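Local coordinates for phenylalanine--tRNA ligase beta subunit (Pyrococcus horikoshii, PDB 2CXI), which forms, with the alpha subunit, the synthetase that charges tRNA(Phe) with phenylalanine at the cost of ATP; this N-terminal fragment includes its amino acid-editing domain, at residues A[104-108]-A[273-277]; A[125-129]-A[246-250]; A[97-101]-A[196-200]; A[137-141]-A[237-243]. All blocks are in the same frame, centred on the assembly; numbering follows the deposited sequence.

Interaction 1: residues A[104-108]-A[273-277]; sequences GVYAI and IETPD
Thr-275 and Tyr-106 supply the polar link between two strands of one sheet that are not bonded to each other as neighbours. The hydroxyl OG1 of Thr-275 donates to the backbone O of Tyr-106 at 2.7 Å. It arrives in the carbonyl plane on a lone pair, with a C=O...donor angle of 130°. The chi1 of Thr-275, 64°, sets OG1 between its own backbone N and carbonyl carbon, facing Tyr-106 O. One side-chain hydroxyl thus satisfies a buried carbonyl.

Apolar contacts flank this bond. The methyl CG2 of Thr-275 meets CG1 of Val-105 at 3.8 Å, the two side chains crossing at about a right angle. The same CG1 touches CD1 of Ile-273 at 4.1 Å. At the other end CB of Ala-107 packs on CD of Pro-276 at 3.6 Å. A cis peptide bond precedes this proline, where the strand ends.

The strand segments run at 47° with axes 6.9 Å apart, too far for regular strand pairing. Strand 260-267 pairs with both of them, antiparallel each time: Ile-108 bonds to Arg-262, and Thr-275 to Val-264. Strand 231-237 bonds to Val-105 and Ala-107. Helix 240-255 packs against the contact, with Leu-240 on Val-105, Met-244 on Thr-275, Asn-248 on Pro-276 and Val-251 on Ala-107.

Interaction 2: residues A[125-129]-A[246-250]; sequences LQEKI and ALNVM
Ile-129 and Val-249 make the closest approach in a buried contact between two helices. CD1 of Ile-129 lies 3.6 Å from CG1 of Val-249, and the two side chains lie alongside, pointing opposite ways. The other branch of Ile-129, CG2, rests on CB of Ala-246 at 3.9 Å. Val-249 CG1 also touches CD2 of Leu-125 at 4.2 Å, so this methyl is shared by two residues one helical turn apart.

Met-250 is modelled as selenomethionine, and its selenium extends the contact. SE lies 3.9 Å from CG of Leu-125 and 4.2 Å from CD1 of Ile-129. The chain is bent at chi2 (-60°) and chi3 (-40°), which brings SE alongside Leu-125 although its CB does not point at the other helix.

Backbone bonds from Ile-129 N to Leu-125 O and from Met-250 N to Ala-246 O belong to the helices themselves and set contact residues one turn apart on each. The helix segments run nearly antiparallel, at 155°, with axes 11.1 Å apart. That spacing leaves the meeting to side chains.

Both segments fall in the B3/4 domain. Strand 140-146 packs along the pair: Val-140 touches Ala-246, Ile-142 touches Ile-129, and Ile-144 touches Met-250. On helix 240-255, Leu-247 turns instead to strands 103-110 and 231-237.

Interaction 3: residues A[97-101]-A[196-200]; sequences LKDIR and KQFYP
This is a loop-to-strand contact, apolar at its centre and charged on its more exposed side. It joins the loop between strands 84-93 and 103-110 to the chain entering strand 199-204 of the mixed sheet. Ile-100 is the central side chain. Its CG2 rests on CG of Pro-200 at 3.9 Å, and CD1 lies 4.1 Å from CB of Phe-198, near the plane of that ring and at its edge. Its CG1 runs alongside the aliphatic part of Lys-196, 3.8 Å from CE. Leu-97 adds CD2 against CB of Pro-200 at 3.8 Å, and CB of Arg-101 meets the same proline ring at CG.

The 97-101 loop is held compact by Leu-97 O, which accepts from both Ile-100 N and Arg-101 N. The guanidinium of Arg-101 leads away from the contact. It binds the backbone O of Arg-137 and of Arg-138, and OG1 of Thr-236. Leu-97 and Pro-200 also pack on Tyr-156 of strand 154-159.

On the exposed side, Lys-196 folds back over Ile-100, bent at chi2 (-59°) and chi3 (-67°). Its NZ thereby reaches Asp-99. It makes a weak hydrogen bond to Asp-99 O at 2.9 Å and a weak one, part of a salt bridge, to OD2 at 3.4 Å. A water accepts from NZ at 2.8 Å and donates weakly to Asp-99 OD1.

Phe-198 O is buried here with no polar partner in the model, probably a small cost. Ile-100, buried against Lys-196, Phe-198 and Pro-200, probably carries the contact, with the long salt bridge a looser addition.

Interaction 4: residues A[137-141]-A[237-243]; sequences RREVA and GWKLEKV
A turn leading into strand 140-146 meets the start of helix 240-255, where strand 231-237 hands over to the helix. Arg-138 lays its guanidinium flat on the indole of Trp-238, a stacked cation-pi pair. Its CZ is 4.0 Å from the centroid of the five-membered ring, and the planes are 19° apart. NH2 sits over the face of the indole, off its centre. The backbone O of Arg-138 comes to the edge of the same indole, in its plane, 3.4 Å from CD1.

Both segments fall in the B3/4 domain, where its sheet meets one of its helices. Lys-239 is the N-cap residue of that helix. A water joins its N to Glu-139 O, donating to the carbonyl at 2.7 Å. The CA of Gly-237 makes a CA-H...O contact to the same oxygen at 3.4 Å.

Glu-139 OE2 forms a long salt bridge with Lys-242 NZ at 3.5 Å. The lysine chain bends at chi3 and chi4, and NZ has a stronger partner in Phe-133: it bonds to that residue's O and makes a cation-pi contact with its ring. Val-140 CG2 packs 4.1 Å from CE of Lys-242.

From the N terminus, the loop 97-101 comes first. Interaction 3 closes it onto 196-200, across 94 intervening residues. Strand 103-110 follows at once, and interaction 1 ties it to 273-277, the widest closure of the four. Interaction 2 lies inside that span and joins helices 116-133 and 240-255. Interaction 4 nests inside interaction 2, linking the turn before strand 140-146 to the start of the second helix. Interaction 3 crosses the other three. Interactions 3 and 4 meet through Arg-101. Helix 240-255 takes part in interactions 2 and 4 and packs on interaction 1, joining the sheet to helix 116-133.

Interaction 1: residues A[104-108]-A[273-277]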
loop_
_atom_site.group_PDB
_atom_site.type_symbol
_atom_site.label_atom_id
_atom_site.label_comp_id
_atom_site.label_asym_id
_atom_site.label_seq_id
_atom_site.Cartn_x
_atom_site.Cartn_y
_atom_site.Cartn_z
ATOM N N GLY A 104 -8.464 -20.366 -10.625
ATOM C CA GLY A 104 -7.095 -20.486 -10.089
ATOM C C GLY A 104 -7.226 -20.565 -8.562
ATOM O O GLY A 104 -8.050 -19.851 -7.929
ATOM N N VAL A 105 -6.461 -21.470 -7.958
ATOM C CA VAL A 105 -6.326 -21.537 -6.503
ATOM C C VAL A 105 -4.824 -21.658 -6.254
ATOM O O VAL A 105 -4.058 -22.116 -7.139
ATOM C CB VAL A 105 -7.102 -22.738 -5.868
ATOM C CG1 VAL A 105 -8.649 -22.523 -6.036
ATOM C CG2 VAL A 105 -6.667 -24.094 -6.548
ATOM N N TYR A 106 -4.409 -21.271 -5.056
ATOM C CA TYR A 106 -3.004 -20.979 -4.768
ATOM C C TYR A 106 -2.620 -21.381 -3.346
ATOM O O TYR A 106 -3.444 -21.362 -2.423
ATOM C CB TYR A 106 -2.722 -19.464 -4.974
ATOM C CG TYR A 106 -3.176 -19.041 -6.367
ATOM C CD1 TYR A 106 -2.310 -19.131 -7.457
ATOM C CD2 TYR A 106 -4.492 -18.651 -6.592
ATOM C CE1 TYR A 106 -2.742 -18.826 -8.745
ATOM C CE2 TYR A 106 -4.938 -18.350 -7.862
ATOM C CZ TYR A 106 -4.056 -18.452 -8.930
ATOM O OH TYR A 106 -4.532 -18.188 -10.170
ATOM N N ALA A 107 -1.339 -21.662 -3.168
ATOM C CA ALA A 107 -0.792 -21.892 -1.843
ATOM C C ALA A 107 0.686 -21.518 -1.816
ATOM O O ALA A 107 1.373 -21.475 -2.850
ATOM C CB ALA A 107 -1.025 -23.363 -1.404
ATOM N N ILE A 108 1.155 -21.249 -0.610
ATOM C CA ILE A 108 2.569 -21.121 -0.357
ATOM C C ILE A 108 2.952 -22.218 0.619
ATOM O O ILE A 108 2.264 -22.464 1.593
ATOM C CB ILE A 108 2.903 -19.709 0.213
ATOM C CG1 ILE A 108 2.605 -18.653 -0.843
ATOM C CG2 ILE A 108 4.397 -19.621 0.712
ATOM C CD1 ILE A 108 2.402 -17.229 -0.254
ATOM N N ILE A 273 -11.897 -16.197 -1.755
ATOM C CA ILE A 273 -11.742 -17.490 -1.040
ATOM C C ILE A 273 -10.358 -17.653 -0.487
ATOM O O ILE A 273 -9.406 -17.203 -1.090
ATOM C CB ILE A 273 -12.017 -18.742 -1.977
ATOM C CG1 ILE A 273 -11.161 -18.659 -3.261
ATOM C CG2 ILE A 273 -13.506 -18.912 -2.255
ATOM C CD1 ILE A 273 -11.196 -19.872 -4.158
ATOM N N GLU A 274 -10.220 -18.394 0.590
ATOM C CA GLU A 274 -8.921 -18.569 1.188
ATOM C C GLU A 274 -8.456 -19.968 0.824
ATOM O O GLU A 274 -9.125 -20.952 1.171
ATOM C CB GLU A 274 -9.024 -18.427 2.702
ATOM C CG GLU A 274 -7.696 -18.621 3.420
ATOM C CD GLU A 274 -7.819 -18.744 4.950
ATOM O OE1 GLU A 274 -8.934 -18.532 5.501
ATOM O OE2 GLU A 274 -6.791 -19.086 5.623
ATOM N N THR A 275 -7.337 -20.087 0.115
ATOM C CA THR A 275 -6.849 -21.451 -0.267
ATOM C C THR A 275 -5.416 -21.719 0.252
ATOM O O THR A 275 -4.653 -20.761 0.402
ATOM C CB THR A 275 -6.920 -21.679 -1.810
ATOM O OG1 THR A 275 -6.052 -20.772 -2.456
ATOM C CG2 THR A 275 -8.304 -21.338 -2.397
ATOM N N PRO A 276 -5.017 -22.977 0.533
ATOM C CA PRO A 276 -5.887 -24.166 0.510
ATOM C C PRO A 276 -6.817 -24.211 1.703
ATOM O O PRO A 276 -6.555 -23.599 2.759
ATOM C CB PRO A 276 -4.887 -25.345 0.621
ATOM C CG PRO A 276 -3.747 -24.750 1.519
ATOM C CD PRO A 276 -3.652 -23.300 1.023
ATOM N N ASP A 277 -7.902 -24.932 1.538
ATOM C CA ASP A 277 -8.791 -25.227 2.661
ATOM C C ASP A 277 -8.647 -26.692 2.997
ATOM O O ASP A 277 -9.140 -27.539 2.254
ATOM C CB ASP A 277 -10.215 -24.940 2.228
ATOM C CG ASP A 277 -11.252 -25.223 3.332
ATOM O OD1 ASP A 277 -10.924 -25.722 4.444
ATOM O OD2 ASP A 277 -12.443 -24.972 3.121
#

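Interaction 2: residues A[125-129]-A[246-250]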
loop_
_atom_site.group_PDB
_atom_site.type_symbol
_atom_site.label_atom_id
_atom_site.label_comp_id
_atom_site.label_asym_id
_atom_site.label_seq_id
_atom_site.Cartn_x
_atom_site.Cartn_y
_atom_site.Cartn_z
ATOM N N LEU A 125 4.730 -35.543 -9.681
ATOM C CA LEU A 125 3.368 -35.437 -9.128
ATOM C C LEU A 125 2.538 -34.378 -9.874
ATOM O O LEU A 125 1.373 -34.593 -10.269
ATOM C CB LEU A 125 3.387 -35.210 -7.613
ATOM C CG LEU A 125 2.002 -35.141 -6.927
ATOM C CD1 LEU A 125 1.216 -36.431 -7.126
ATOM C CD2 LEU A 125 2.195 -34.834 -5.442
ATOM N N GLN A 126 3.179 -33.262 -10.146
ATOM C CA GLN A 126 2.587 -32.214 -10.959
ATOM C C GLN A 126 2.147 -32.777 -12.327
ATOM O O GLN A 126 1.006 -32.579 -12.764
ATOM C CB GLN A 126 3.615 -31.067 -11.005
ATOM C CG GLN A 126 3.510 -30.070 -12.038
ATOM C CD GLN A 126 4.589 -28.995 -11.845
ATOM O OE1 GLN A 126 4.380 -27.871 -12.224
ATOM N NE2 GLN A 126 5.724 -29.352 -11.233
ATOM N N GLU A 127 3.018 -33.546 -12.980
ATOM C CA GLU A 127 2.678 -34.139 -14.259
ATOM C C GLU A 127 1.627 -35.235 -14.129
ATOM O O GLU A 127 0.725 -35.308 -14.947
ATOM C CB GLU A 127 3.926 -34.706 -14.953
ATOM C CG GLU A 127 5.006 -33.663 -15.245
ATOM C CD GLU A 127 6.379 -34.246 -15.641
ATOM O OE1 GLU A 127 6.581 -35.499 -15.654
ATOM O OE2 GLU A 127 7.277 -33.433 -15.945
ATOM N N LYS A 128 1.773 -36.131 -13.160
ATOM C CA LYS A 128 0.802 -37.256 -13.028
ATOM C C LYS A 128 -0.591 -36.747 -12.694
ATOM O O LYS A 128 -1.584 -37.215 -13.252
ATOM C CB LYS A 128 1.244 -38.244 -11.952
ATOM C CG LYS A 128 2.607 -38.877 -12.221
ATOM C CD LYS A 128 2.598 -39.833 -13.435
ATOM C CE LYS A 128 4.031 -40.133 -13.854
ATOM N NZ LYS A 128 4.087 -41.207 -14.929
ATOM N N ILE A 129 -0.695 -35.756 -11.801
ATOM C CA ILE A 129 -2.030 -35.180 -11.554
ATOM C C ILE A 129 -2.631 -34.567 -12.830
ATOM O O ILE A 129 -3.804 -34.806 -13.165
ATOM C CB ILE A 129 -2.016 -34.134 -10.382
ATOM C CG1 ILE A 129 -1.668 -34.844 -9.050
ATOM C CG2 ILE A 129 -3.404 -33.424 -10.310
ATOM C CD1 ILE A 129 -1.527 -33.913 -7.894
ATOM N N ALA A 246 -6.574 -31.035 -6.223
ATOM C CA ALA A 246 -5.208 -31.120 -6.729
ATOM C C ALA A 246 -4.239 -30.258 -5.864
ATOM O O ALA A 246 -3.121 -30.676 -5.483
ATOM C CB ALA A 246 -5.193 -30.646 -8.170
ATOM N N LEU A 247 -4.687 -29.067 -5.500
ATOM C CA LEU A 247 -3.867 -28.194 -4.642
ATOM C C LEU A 247 -3.635 -28.863 -3.275
ATOM O O LEU A 247 -2.521 -28.842 -2.728
ATOM C CB LEU A 247 -4.619 -26.862 -4.424
ATOM C CG LEU A 247 -3.878 -25.848 -3.537
ATOM C CD1 LEU A 247 -2.601 -25.314 -4.327
ATOM C CD2 LEU A 247 -4.821 -24.686 -3.112
ATOM N N ASN A 248 -4.698 -29.452 -2.722
ATOM C CA ASN A 248 -4.623 -30.135 -1.467
ATOM C C ASN A 248 -3.622 -31.278 -1.504
ATOM O O ASN A 248 -2.857 -31.456 -0.558
ATOM C CB ASN A 248 -5.997 -30.631 -1.028
ATOM C CG ASN A 248 -6.987 -29.454 -0.675
ATOM O OD1 ASN A 248 -8.205 -29.668 -0.483
ATOM N ND2 ASN A 248 -6.455 -28.274 -0.547
ATOM N N VAL A 249 -3.669 -32.076 -2.575
ATOM C CA VAL A 249 -2.690 -33.143 -2.761
ATOM C C VAL A 249 -1.240 -32.559 -2.769
ATOM O O VAL A 249 -0.368 -33.041 -2.051
ATOM C CB VAL A 249 -3.025 -33.974 -4.040
ATOM C CG1 VAL A 249 -1.837 -34.883 -4.440
ATOM C CG2 VAL A 249 -4.332 -34.791 -3.820
HETATM N N MSE A 250 -1.003 -31.520 -3.568
HETATM C CA MSE A 250 0.336 -30.883 -3.681
HETATM C C MSE A 250 0.855 -30.402 -2.330
HETATM O O MSE A 250 2.000 -30.680 -1.971
HETATM C CB MSE A 250 0.333 -29.677 -4.644
HETATM C CG MSE A 250 0.120 -29.995 -6.120
HETATM SE SE MSE A 250 1.556 -31.217 -6.896
HETATM C CE MSE A 250 3.117 -30.504 -6.069
#

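Interaction 3: residues A[97-101]-A[196-200]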
loop_
_atom_site.group_PDB
_atom_site.type_symbol
_atom_site.label_atom_id
_atom_site.label_comp_id
_atom_site.label_asym_id
_atom_site.label_seq_id
_atom_site.Cartn_x
_atom_site.Cartn_y
_atom_site.Cartn_z
ATOM N N LEU A 97 -11.390 -14.226 -17.618
ATOM C CA LEU A 97 -10.975 -15.627 -17.866
ATOM C C LEU A 97 -12.150 -16.629 -17.797
ATOM O O LEU A 97 -11.958 -17.832 -17.996
ATOM C CB LEU A 97 -9.843 -16.013 -16.891
ATOM C CG LEU A 97 -8.448 -15.473 -17.244
ATOM C CD1 LEU A 97 -7.452 -15.770 -16.132
ATOM C CD2 LEU A 97 -7.925 -16.019 -18.630
ATOM N N LYS A 98 -13.347 -16.127 -17.473
ATOM C CA LYS A 98 -14.510 -16.983 -17.150
ATOM C C LYS A 98 -14.811 -18.061 -18.182
ATOM O O LYS A 98 -15.131 -19.189 -17.801
ATOM C CB LYS A 98 -15.769 -16.172 -16.853
ATOM C CG LYS A 98 -16.993 -17.003 -16.369
ATOM C CD LYS A 98 -16.715 -17.771 -15.045
ATOM C CE LYS A 98 -17.993 -18.436 -14.532
ATOM N NZ LYS A 98 -17.768 -19.428 -13.408
ATOM N N ASP A 99 -14.656 -17.741 -19.469
ATOM C CA ASP A 99 -14.950 -18.689 -20.528
ATOM C C ASP A 99 -13.661 -19.080 -21.228
ATOM O O ASP A 99 -13.674 -19.581 -22.352
ATOM C CB ASP A 99 -15.976 -18.085 -21.512
ATOM C CG ASP A 99 -16.640 -19.139 -22.397
ATOM O OD1 ASP A 99 -16.830 -20.310 -21.940
ATOM O OD2 ASP A 99 -16.981 -18.869 -23.578
ATOM N N ILE A 100 -12.520 -18.873 -20.558
ATOM C CA ILE A 100 -11.226 -19.228 -21.142
ATOM C C ILE A 100 -10.489 -20.260 -20.272
ATOM O O ILE A 100 -10.048 -21.329 -20.781
ATOM C CB ILE A 100 -10.343 -17.930 -21.374
ATOM C CG1 ILE A 100 -11.074 -16.929 -22.292
ATOM C CG2 ILE A 100 -8.914 -18.295 -21.874
ATOM C CD1 ILE A 100 -10.438 -15.527 -22.366
ATOM N N ARG A 101 -10.340 -19.940 -18.981
ATOM C CA ARG A 101 -9.793 -20.894 -17.996
ATOM C C ARG A 101 -10.133 -20.340 -16.591
ATOM O O ARG A 101 -9.306 -19.689 -15.953
ATOM C CB ARG A 101 -8.285 -21.112 -18.206
ATOM C CG ARG A 101 -7.712 -22.311 -17.401
ATOM C CD ARG A 101 -6.256 -22.691 -17.773
ATOM N NE ARG A 101 -5.885 -23.937 -17.076
ATOM C CZ ARG A 101 -6.269 -25.158 -17.446
ATOM N NH1 ARG A 101 -5.926 -26.208 -16.696
ATOM N NH2 ARG A 101 -6.995 -25.353 -18.563
ATOM N N LYS A 196 -9.446 -18.487 -28.353
ATOM C CA LYS A 196 -10.058 -17.467 -27.483
ATOM C C LYS A 196 -9.476 -16.096 -27.793
ATOM O O LYS A 196 -8.437 -15.982 -28.449
ATOM C CB LYS A 196 -9.860 -17.814 -26.012
ATOM C CG LYS A 196 -10.241 -19.254 -25.653
ATOM C CD LYS A 196 -11.717 -19.610 -25.956
ATOM C CE LYS A 196 -12.710 -18.856 -25.086
ATOM N NZ LYS A 196 -14.107 -19.407 -25.254
ATOM N N GLN A 197 -10.163 -15.052 -27.344
ATOM C CA GLN A 197 -9.725 -13.694 -27.603
ATOM C C GLN A 197 -8.464 -13.342 -26.810
ATOM O O GLN A 197 -7.631 -12.579 -27.292
ATOM C CB GLN A 197 -10.850 -12.733 -27.262
ATOM C CG GLN A 197 -10.703 -11.370 -27.877
ATOM C CD GLN A 197 -11.655 -10.379 -27.264
ATOM O OE1 GLN A 197 -12.626 -10.768 -26.575
ATOM N NE2 GLN A 197 -11.389 -9.089 -27.494
ATOM N N PHE A 198 -8.344 -13.895 -25.596
ATOM C CA PHE A 198 -7.213 -13.613 -24.697
ATOM C C PHE A 198 -6.624 -14.934 -24.195
ATOM O O PHE A 198 -7.318 -15.968 -24.203
ATOM C CB PHE A 198 -7.648 -12.765 -23.501
ATOM C CG PHE A 198 -8.323 -11.480 -23.884
ATOM C CD1 PHE A 198 -7.629 -10.496 -24.590
ATOM C CD2 PHE A 198 -9.658 -11.261 -23.554
ATOM C CE1 PHE A 198 -8.272 -9.308 -24.981
ATOM C CE2 PHE A 198 -10.316 -10.064 -23.923
ATOM C CZ PHE A 198 -9.607 -9.086 -24.635
ATOM N N TYR A 199 -5.348 -14.923 -23.810
ATOM C CA TYR A 199 -4.741 -16.128 -23.188
ATOM C C TYR A 199 -4.492 -15.890 -21.698
ATOM O O TYR A 199 -4.214 -14.745 -21.290
ATOM C CB TYR A 199 -3.438 -16.536 -23.883
ATOM C CG TYR A 199 -3.529 -16.777 -25.375
ATOM C CD1 TYR A 199 -4.722 -17.216 -25.975
ATOM C CD2 TYR A 199 -2.410 -16.573 -26.190
ATOM C CE1 TYR A 199 -4.799 -17.442 -27.341
ATOM C CE2 TYR A 199 -2.470 -16.810 -27.557
ATOM C CZ TYR A 199 -3.684 -17.227 -28.126
ATOM O OH TYR A 199 -3.745 -17.473 -29.468
ATOM N N PRO A 200 -4.613 -16.937 -20.874
ATOM C CA PRO A 200 -4.386 -16.780 -19.432
ATOM C C PRO A 200 -2.900 -16.502 -19.191
ATOM O O PRO A 200 -2.035 -17.130 -19.818
ATOM C CB PRO A 200 -4.777 -18.160 -18.841
ATOM C CG PRO A 200 -5.511 -18.900 -19.967
ATOM C CD PRO A 200 -4.951 -18.335 -21.240
HETATM O O HOH W 1 -15.045 -21.669 -23.905
#

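Interaction 4: residues A[137-141]-A[237-243]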
loop_
_atom_site.group_PDB
_atom_site.type_symbol
_atom_site.label_atom_id
_atom_site.label_comp_id
_atom_site.label_asym_id
_atom_site.label_seq_id
_atom_site.Cartn_x
_atom_site.Cartn_y
_atom_site.Cartn_z
ATOM N N ARG A 137 -4.117 -31.852 -18.681
ATOM C CA ARG A 137 -3.964 -30.437 -18.255
ATOM C C ARG A 137 -5.245 -29.589 -18.437
ATOM O O ARG A 137 -5.336 -28.488 -17.904
ATOM C CB ARG A 137 -2.830 -29.764 -19.028
ATOM C CG ARG A 137 -1.423 -30.264 -18.763
ATOM C CD ARG A 137 -0.389 -29.199 -19.213
ATOM N NE ARG A 137 1.000 -29.664 -19.102
ATOM C CZ ARG A 137 2.057 -28.948 -19.499
ATOM N NH1 ARG A 137 1.882 -27.748 -20.034
ATOM N NH2 ARG A 137 3.303 -29.444 -19.375
ATOM N N ARG A 138 -6.216 -30.076 -19.216
ATOM C CA ARG A 138 -7.389 -29.200 -19.481
ATOM C C ARG A 138 -8.161 -28.942 -18.217
ATOM O O ARG A 138 -8.550 -27.809 -17.946
ATOM C CB ARG A 138 -8.332 -29.780 -20.541
ATOM C CG ARG A 138 -9.368 -28.764 -20.942
ATOM C CD ARG A 138 -10.467 -29.253 -21.951
ATOM N NE ARG A 138 -11.554 -28.332 -21.699
ATOM C CZ ARG A 138 -12.487 -28.514 -20.784
ATOM N NH1 ARG A 138 -12.521 -29.633 -20.053
ATOM N NH2 ARG A 138 -13.381 -27.549 -20.596
ATOM N N GLU A 139 -8.378 -30.004 -17.423
ATOM C CA GLU A 139 -9.161 -29.885 -16.187
ATOM C C GLU A 139 -8.336 -29.389 -14.996
ATOM O O GLU A 139 -8.886 -28.727 -14.124
ATOM C CB GLU A 139 -9.899 -31.207 -15.853
ATOM C CG GLU A 139 -10.991 -31.481 -16.874
ATOM C CD GLU A 139 -11.673 -32.832 -16.713
ATOM O OE1 GLU A 139 -12.180 -33.361 -17.752
ATOM O OE2 GLU A 139 -11.761 -33.369 -15.557
ATOM N N VAL A 140 -7.046 -29.748 -14.962
ATOM C CA VAL A 140 -6.140 -29.364 -13.870
ATOM C C VAL A 140 -4.746 -29.208 -14.435
ATOM O O VAL A 140 -4.186 -30.166 -15.027
ATOM C CB VAL A 140 -6.076 -30.433 -12.713
ATOM C CG1 VAL A 140 -5.017 -30.003 -11.651
ATOM C CG2 VAL A 140 -7.398 -30.603 -12.044
ATOM N N ALA A 141 -4.185 -28.002 -14.284
ATOM C CA ALA A 141 -2.773 -27.743 -14.623
ATOM C C ALA A 141 -2.112 -27.131 -13.384
ATOM O O ALA A 141 -2.724 -26.291 -12.717
ATOM C CB ALA A 141 -2.672 -26.779 -15.844
ATOM N N GLY A 237 -8.074 -24.476 -13.801
ATOM C CA GLY A 237 -8.937 -25.384 -14.542
ATOM C C GLY A 237 -10.353 -24.876 -14.577
ATOM O O GLY A 237 -10.592 -23.673 -14.465
ATOM N N TRP A 238 -11.275 -25.808 -14.791
ATOM C CA TRP A 238 -12.669 -25.498 -15.122
ATOM C C TRP A 238 -13.676 -25.688 -13.975
ATOM O O TRP A 238 -14.799 -25.171 -14.054
ATOM C CB TRP A 238 -13.075 -26.332 -16.353
ATOM C CG TRP A 238 -12.541 -25.682 -17.631
ATOM C CD1 TRP A 238 -11.321 -25.907 -18.249
ATOM C CD2 TRP A 238 -13.179 -24.643 -18.391
ATOM N NE1 TRP A 238 -11.185 -25.089 -19.342
ATOM C CE2 TRP A 238 -12.312 -24.307 -19.461
ATOM C CE3 TRP A 238 -14.411 -23.963 -18.277
ATOM C CZ2 TRP A 238 -12.638 -23.338 -20.427
ATOM C CZ3 TRP A 238 -14.730 -22.995 -19.235
ATOM C CH2 TRP A 238 -13.849 -22.693 -20.290
ATOM N N LYS A 239 -13.296 -26.452 -12.941
ATOM C CA LYS A 239 -14.177 -26.687 -11.774
ATOM C C LYS A 239 -13.390 -26.412 -10.512
ATOM O O LYS A 239 -12.305 -26.962 -10.317
ATOM C CB LYS A 239 -14.717 -28.136 -11.691
ATOM C CG LYS A 239 -15.541 -28.643 -12.902
ATOM C CD LYS A 239 -16.743 -27.762 -13.270
ATOM C CE LYS A 239 -17.848 -27.776 -12.249
ATOM N NZ LYS A 239 -19.055 -27.272 -13.011
ATOM N N LEU A 240 -13.947 -25.573 -9.655
ATOM C CA LEU A 240 -13.264 -25.180 -8.437
ATOM C C LEU A 240 -12.923 -26.375 -7.540
ATOM O O LEU A 240 -11.829 -26.427 -6.991
ATOM C CB LEU A 240 -14.092 -24.110 -7.700
ATOM C CG LEU A 240 -13.504 -23.325 -6.530
ATOM C CD1 LEU A 240 -12.165 -22.611 -6.918
ATOM C CD2 LEU A 240 -14.557 -22.289 -6.029
ATOM N N GLU A 241 -13.841 -27.346 -7.421
ATOM C CA GLU A 241 -13.615 -28.516 -6.570
ATOM C C GLU A 241 -12.424 -29.306 -7.042
ATOM O O GLU A 241 -11.671 -29.835 -6.198
ATOM C CB GLU A 241 -14.847 -29.460 -6.563
ATOM C CG GLU A 241 -14.733 -30.706 -5.671
ATOM C CD GLU A 241 -14.003 -31.914 -6.290
ATOM O OE1 GLU A 241 -14.050 -32.115 -7.528
ATOM O OE2 GLU A 241 -13.369 -32.693 -5.506
ATOM N N LYS A 242 -12.275 -29.431 -8.366
ATOM C CA LYS A 242 -11.182 -30.236 -8.917
ATOM C C LYS A 242 -9.785 -29.600 -8.710
ATOM O O LYS A 242 -8.824 -30.298 -8.330
ATOM C CB LYS A 242 -11.407 -30.571 -10.395
ATOM C CG LYS A 242 -12.375 -31.759 -10.619
ATOM C CD LYS A 242 -12.302 -32.254 -12.071
ATOM C CE LYS A 242 -10.899 -32.705 -12.399
ATOM N NZ LYS A 242 -10.816 -34.177 -12.250
ATOM N N VAL A 243 -9.691 -28.295 -8.927
ATOM C CA VAL A 243 -8.411 -27.577 -8.702
ATOM C C VAL A 243 -8.047 -27.536 -7.220
ATOM O O VAL A 243 -6.859 -27.577 -6.862
ATOM C CB VAL A 243 -8.377 -26.222 -9.393
ATOM C CG1 VAL A 243 -8.494 -26.426 -10.955
ATOM C CG2 VAL A 243 -9.495 -25.264 -8.869
HETATM O O HOH W 2 -11.542 -28.625 -13.679
#